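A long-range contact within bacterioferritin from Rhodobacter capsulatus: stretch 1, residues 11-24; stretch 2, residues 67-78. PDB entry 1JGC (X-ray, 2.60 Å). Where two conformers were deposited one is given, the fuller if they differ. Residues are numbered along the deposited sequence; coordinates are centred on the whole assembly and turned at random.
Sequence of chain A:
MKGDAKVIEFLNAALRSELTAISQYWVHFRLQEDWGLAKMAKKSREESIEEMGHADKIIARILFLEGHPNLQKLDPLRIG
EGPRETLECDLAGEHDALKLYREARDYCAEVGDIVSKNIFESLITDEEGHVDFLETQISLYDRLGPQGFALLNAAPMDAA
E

Stretch 1 (11-24) LNAALRSELTAISQ
Stretch 2, residues 67-78: GHPNLQKLDPLR

An irregular segment with no regular helix or strand is fastened along a helix by the helix's polar side chains, which bond its backbone in all four hydrogen bonds of the contact. Residues 11-24 lie within a helix that extends beyond both ends of the stretch; residues 67-78 run alongside in the same direction, and no two touching residues are fewer than 51 apart in sequence. CA atoms pair Asn-12 with Pro-69 (6.3 Å), Thr-20 with Leu-74 (5.1 Å) and Gln-24 with Leu-77 (6.1 Å), and 842 Å² is buried, both sides summed.

At the first end, Asn-12 (chi1 -100°, between wells; chi2 -52°) points toward the segment and uses both ends of its amide. Its ND2 donates to His-68 O at 3.1 Å (161°), while its OD1 accepts from Asn-70 N at 2.9 Å (150°), so one side chain spans the backbone around Pro-69 (phi/psi -67/134). Asn-70 (-119/103, chi1 t) turns its own OD1 back onto Gln-72 N at 3.0 Å, bracing the bend in which Leu-71 (-108/27) and Gln-72 (-74/-26) leave the extended conformation. Lys-73 (-136/161) and Leu-74 (-122/157) resume it.

The apolar part is built mainly from leucines. Leu-15 (chi1 t, chi2 p) brings CD2 to 3.2 Å from CD2 of Leu-71, a tight approach, and to 4.4 Å from CB of Pro-69. Leu-71 has chi1 at -21°, between wells, with chi2 t. One helical turn on, Leu-19 (m, t) sets CD1 3.5 Å from CB of Leu-71, and its CB lies 3.3 Å from CD2 of Leu-74 (m, t).

Arg-16 (t, t, m, chi4 119°) has 102 Å² covered by the segment, the largest such area in the contact. Its CG lies 4.0 Å from CA of Leu-74 and its NE 3.6 Å from O of Lys-73, with Leu-74 N at the guanidinium edge. Asp-75 (chi1 m) brings an opposite charge nearby without a salt bridge: Arg-16 NE to Asp-75 OD1 is 4.1 Å, and the place of that oxygen is less sure.

Thr-20 (chi1 m) serves both chain segments through one hydroxyl. OG1 donates to Arg-16 O at 2.7 Å, one turn back in its own helix, and accepts from Asp-75 N, also at 2.7 Å (146°). This short bond lies where the CA atoms come closest in the register.

Beyond it, Pro-76 (-58/131) and Leu-77 (-79/152) keep the chain extended. Leu-77 (m, t) starts sideways but brings its end nearer, with CD2 3.6 Å from Thr-20 O and 4.1 Å from CB of Ser-23. Gln-24 (t, t, chi3 -66°) closes the contact: its OE1 accepts from Arg-78 N at 2.9 Å (139°), while its NE2 is bonded elsewhere in the structure. Arg-78 (-126/93, chi1 m) leads its side-chain end away from the helix.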

# COMPACT_ATOMS: atom_id res chain seq x y z
N LEU A 11 -45.15 33.65 -1.87
CA LEU A 11 -44.09 32.84 -1.28
C LEU A 11 -44.56 32.23 0.05
O LEU A 11 -44.32 31.05 0.32
CB LEU A 11 -42.83 33.68 -1.07
CG LEU A 11 -42.09 34.03 -2.37
CD1 LEU A 11 -41.01 35.09 -2.10
CD2 LEU A 11 -41.48 32.76 -2.96
N ASN A 12 -45.23 33.03 0.88
CA ASN A 12 -45.73 32.53 2.16
C ASN A 12 -46.83 31.49 1.96
O ASN A 12 -47.01 30.60 2.78
CB ASN A 12 -46.25 33.68 3.01
CG ASN A 12 -45.25 34.11 4.06
OD1 ASN A 12 -44.74 33.29 4.82
ND2 ASN A 12 -44.97 35.41 4.11
N ALA A 13 -47.57 31.60 0.86
CA ALA A 13 -48.62 30.63 0.61
C ALA A 13 -47.96 29.34 0.16
O ALA A 13 -48.35 28.25 0.58
CB ALA A 13 -49.59 31.15 -0.46
N ALA A 14 -46.94 29.46 -0.68
CA ALA A 14 -46.22 28.30 -1.16
C ALA A 14 -45.56 27.60 0.04
O ALA A 14 -45.52 26.38 0.12
CB ALA A 14 -45.17 28.71 -2.17
N LEU A 15 -45.05 28.40 0.98
CA LEU A 15 -44.41 27.87 2.18
C LEU A 15 -45.40 27.04 2.98
O LEU A 15 -45.10 25.93 3.41
CB LEU A 15 -43.88 29.01 3.04
CG LEU A 15 -43.40 28.62 4.44
CD1 LEU A 15 -42.31 27.55 4.36
CD2 LEU A 15 -42.88 29.86 5.14
N ARG A 16 -46.60 27.59 3.16
CA ARG A 16 -47.63 26.89 3.90
C ARG A 16 -47.98 25.59 3.19
O ARG A 16 -48.22 24.57 3.82
CB ARG A 16 -48.89 27.75 4.04
CG ARG A 16 -50.08 26.95 4.52
CD ARG A 16 -51.30 27.80 4.73
NE ARG A 16 -51.12 28.69 5.87
CZ ARG A 16 -51.15 30.02 5.77
NH1 ARG A 16 -51.36 30.59 4.58
NH2 ARG A 16 -50.97 30.78 6.86
N SER A 17 -48.00 25.64 1.87
CA SER A 17 -48.31 24.47 1.09
C SER A 17 -47.23 23.40 1.35
O SER A 17 -47.54 22.22 1.54
CB SER A 17 -48.35 24.84 -0.39
OG SER A 17 -48.68 23.74 -1.20
N GLU A 18 -45.97 23.83 1.36
CA GLU A 18 -44.85 22.92 1.59
C GLU A 18 -44.83 22.34 3.00
O GLU A 18 -44.61 21.14 3.18
CB GLU A 18 -43.51 23.61 1.30
CG GLU A 18 -43.32 24.06 -0.15
CD GLU A 18 -43.42 22.92 -1.15
OE1 GLU A 18 -44.52 22.34 -1.29
OE2 GLU A 18 -42.41 22.61 -1.82
N LEU A 19 -45.06 23.17 4.01
CA LEU A 19 -45.08 22.69 5.39
C LEU A 19 -46.16 21.62 5.51
O LEU A 19 -46.02 20.69 6.28
CB LEU A 19 -45.40 23.83 6.37
CG LEU A 19 -44.38 24.96 6.52
CD1 LEU A 19 -44.93 26.02 7.47
CD2 LEU A 19 -43.08 24.40 7.05
N THR A 20 -47.23 21.77 4.73
CA THR A 20 -48.32 20.81 4.76
C THR A 20 -47.85 19.50 4.16
O THR A 20 -48.04 18.43 4.74
CB THR A 20 -49.55 21.33 3.96
OG1 THR A 20 -49.98 22.59 4.49
CG2 THR A 20 -50.71 20.36 4.06
N ALA A 21 -47.21 19.58 2.99
CA ALA A 21 -46.69 18.39 2.33
C ALA A 21 -45.68 17.66 3.22
O ALA A 21 -45.71 16.43 3.33
CB ALA A 21 -46.04 18.78 1.00
N ILE A 22 -44.79 18.40 3.87
CA ILE A 22 -43.81 17.78 4.74
C ILE A 22 -44.48 16.88 5.76
O ILE A 22 -44.12 15.71 5.90
CB ILE A 22 -42.98 18.84 5.49
CG1 ILE A 22 -42.12 19.62 4.50
CG2 ILE A 22 -42.11 18.18 6.54
CD1 ILE A 22 -41.39 20.78 5.13
N SER A 23 -45.45 17.41 6.49
CA SER A 23 -46.12 16.62 7.50
C SER A 23 -46.96 15.50 6.93
O SER A 23 -47.05 14.42 7.52
CB SER A 23 -46.99 17.52 8.38
OG SER A 23 -46.17 18.40 9.12
N GLN A 24 -47.58 15.74 5.77
CA GLN A 24 -48.40 14.70 5.17
C GLN A 24 -47.54 13.52 4.75
O GLN A 24 -47.90 12.37 4.99
CB GLN A 24 -49.18 15.26 3.97
CG GLN A 24 -50.19 14.27 3.38
CD GLN A 24 -51.04 14.90 2.28
OE1 GLN A 24 -51.84 15.80 2.53
NE2 GLN A 24 -50.85 14.44 1.05
N GLY A 67 -39.43 40.21 3.74
CA GLY A 67 -40.76 39.87 4.20
C GLY A 67 -40.61 39.05 5.47
O GLY A 67 -39.50 38.87 5.96
N HIS A 68 -41.71 38.56 6.01
CA HIS A 68 -41.64 37.75 7.23
C HIS A 68 -42.22 36.37 6.97
O HIS A 68 -43.41 36.23 6.67
CB HIS A 68 -42.39 38.44 8.36
CG HIS A 68 -41.78 39.75 8.75
ND1 HIS A 68 -40.66 39.84 9.54
CD2 HIS A 68 -42.10 41.02 8.40
CE1 HIS A 68 -40.31 41.11 9.67
NE2 HIS A 68 -41.17 41.85 8.98
N PRO A 69 -41.38 35.33 7.07
CA PRO A 69 -41.84 33.96 6.84
C PRO A 69 -42.80 33.57 7.94
O PRO A 69 -42.54 33.81 9.12
CB PRO A 69 -40.54 33.17 6.87
CG PRO A 69 -39.72 33.92 7.85
CD PRO A 69 -39.97 35.35 7.45
N ASN A 70 -43.91 32.96 7.55
CA ASN A 70 -44.96 32.55 8.48
C ASN A 70 -45.18 31.04 8.45
O ASN A 70 -45.81 30.52 7.54
CB ASN A 70 -46.25 33.29 8.11
CG ASN A 70 -47.42 32.89 8.98
OD1 ASN A 70 -47.26 32.20 10.00
ND2 ASN A 70 -48.61 33.33 8.60
N LEU A 71 -44.66 30.35 9.45
CA LEU A 71 -44.83 28.90 9.50
C LEU A 71 -45.81 28.53 10.61
O LEU A 71 -45.75 27.43 11.15
CB LEU A 71 -43.49 28.18 9.76
CG LEU A 71 -42.11 28.77 9.50
CD1 LEU A 71 -41.13 27.61 9.38
CD2 LEU A 71 -42.07 29.59 8.24
N GLN A 72 -46.72 29.43 10.94
CA GLN A 72 -47.67 29.18 12.02
C GLN A 72 -48.79 28.19 11.69
O GLN A 72 -49.31 27.53 12.60
CB GLN A 72 -48.29 30.49 12.50
CG GLN A 72 -49.18 30.33 13.73
CD GLN A 72 -48.38 30.02 14.98
OE1 GLN A 72 -47.64 30.87 15.48
NE2 GLN A 72 -48.52 28.80 15.47
N LYS A 73 -49.16 28.07 10.42
CA LYS A 73 -50.26 27.18 10.06
C LYS A 73 -50.00 26.32 8.83
O LYS A 73 -49.13 26.63 8.02
CB LYS A 73 -51.52 28.01 9.82
CG LYS A 73 -51.86 28.92 10.99
CD LYS A 73 -53.22 29.56 10.83
CE LYS A 73 -53.55 30.40 12.05
NZ LYS A 73 -54.92 31.00 11.95
N LEU A 74 -50.77 25.24 8.70
CA LEU A 74 -50.66 24.36 7.54
C LEU A 74 -52.03 24.31 6.88
O LEU A 74 -53.03 24.58 7.52
CB LEU A 74 -50.29 22.93 7.94
CG LEU A 74 -49.11 22.58 8.85
CD1 LEU A 74 -48.85 21.09 8.72
CD2 LEU A 74 -47.87 23.36 8.49
N ASP A 75 -52.06 23.98 5.60
CA ASP A 75 -53.33 23.83 4.91
C ASP A 75 -53.87 22.48 5.39
O ASP A 75 -53.18 21.75 6.11
CB ASP A 75 -53.11 23.84 3.40
CG ASP A 75 -52.66 25.21 2.89
OD1 ASP A 75 -53.20 26.22 3.39
OD2 ASP A 75 -51.80 25.28 1.99
N PRO A 76 -55.12 22.14 5.04
CA PRO A 76 -55.66 20.85 5.50
C PRO A 76 -54.85 19.64 5.07
O PRO A 76 -54.49 19.50 3.91
CB PRO A 76 -57.06 20.85 4.90
CG PRO A 76 -57.42 22.32 4.93
CD PRO A 76 -56.16 22.95 4.39
N LEU A 77 -54.55 18.76 6.03
CA LEU A 77 -53.79 17.55 5.76
C LEU A 77 -54.69 16.48 5.15
O LEU A 77 -55.90 16.46 5.40
CB LEU A 77 -53.21 17.01 7.07
CG LEU A 77 -52.03 17.75 7.69
CD1 LEU A 77 -51.81 17.30 9.13
CD2 LEU A 77 -50.79 17.51 6.83
N ARG A 78 -54.12 15.59 4.36
CA ARG A 78 -54.88 14.50 3.75
C ARG A 78 -54.19 13.19 4.09
O ARG A 78 -53.29 12.76 3.38
CB ARG A 78 -54.92 14.67 2.23
CG ARG A 78 -55.77 15.82 1.75
CD ARG A 78 -55.35 16.20 0.37
NE ARG A 78 -56.41 16.88 -0.36
CZ ARG A 78 -56.20 17.97 -1.09
NH1 ARG A 78 -54.98 18.49 -1.17
NH2 ARG A 78 -57.21 18.53 -1.74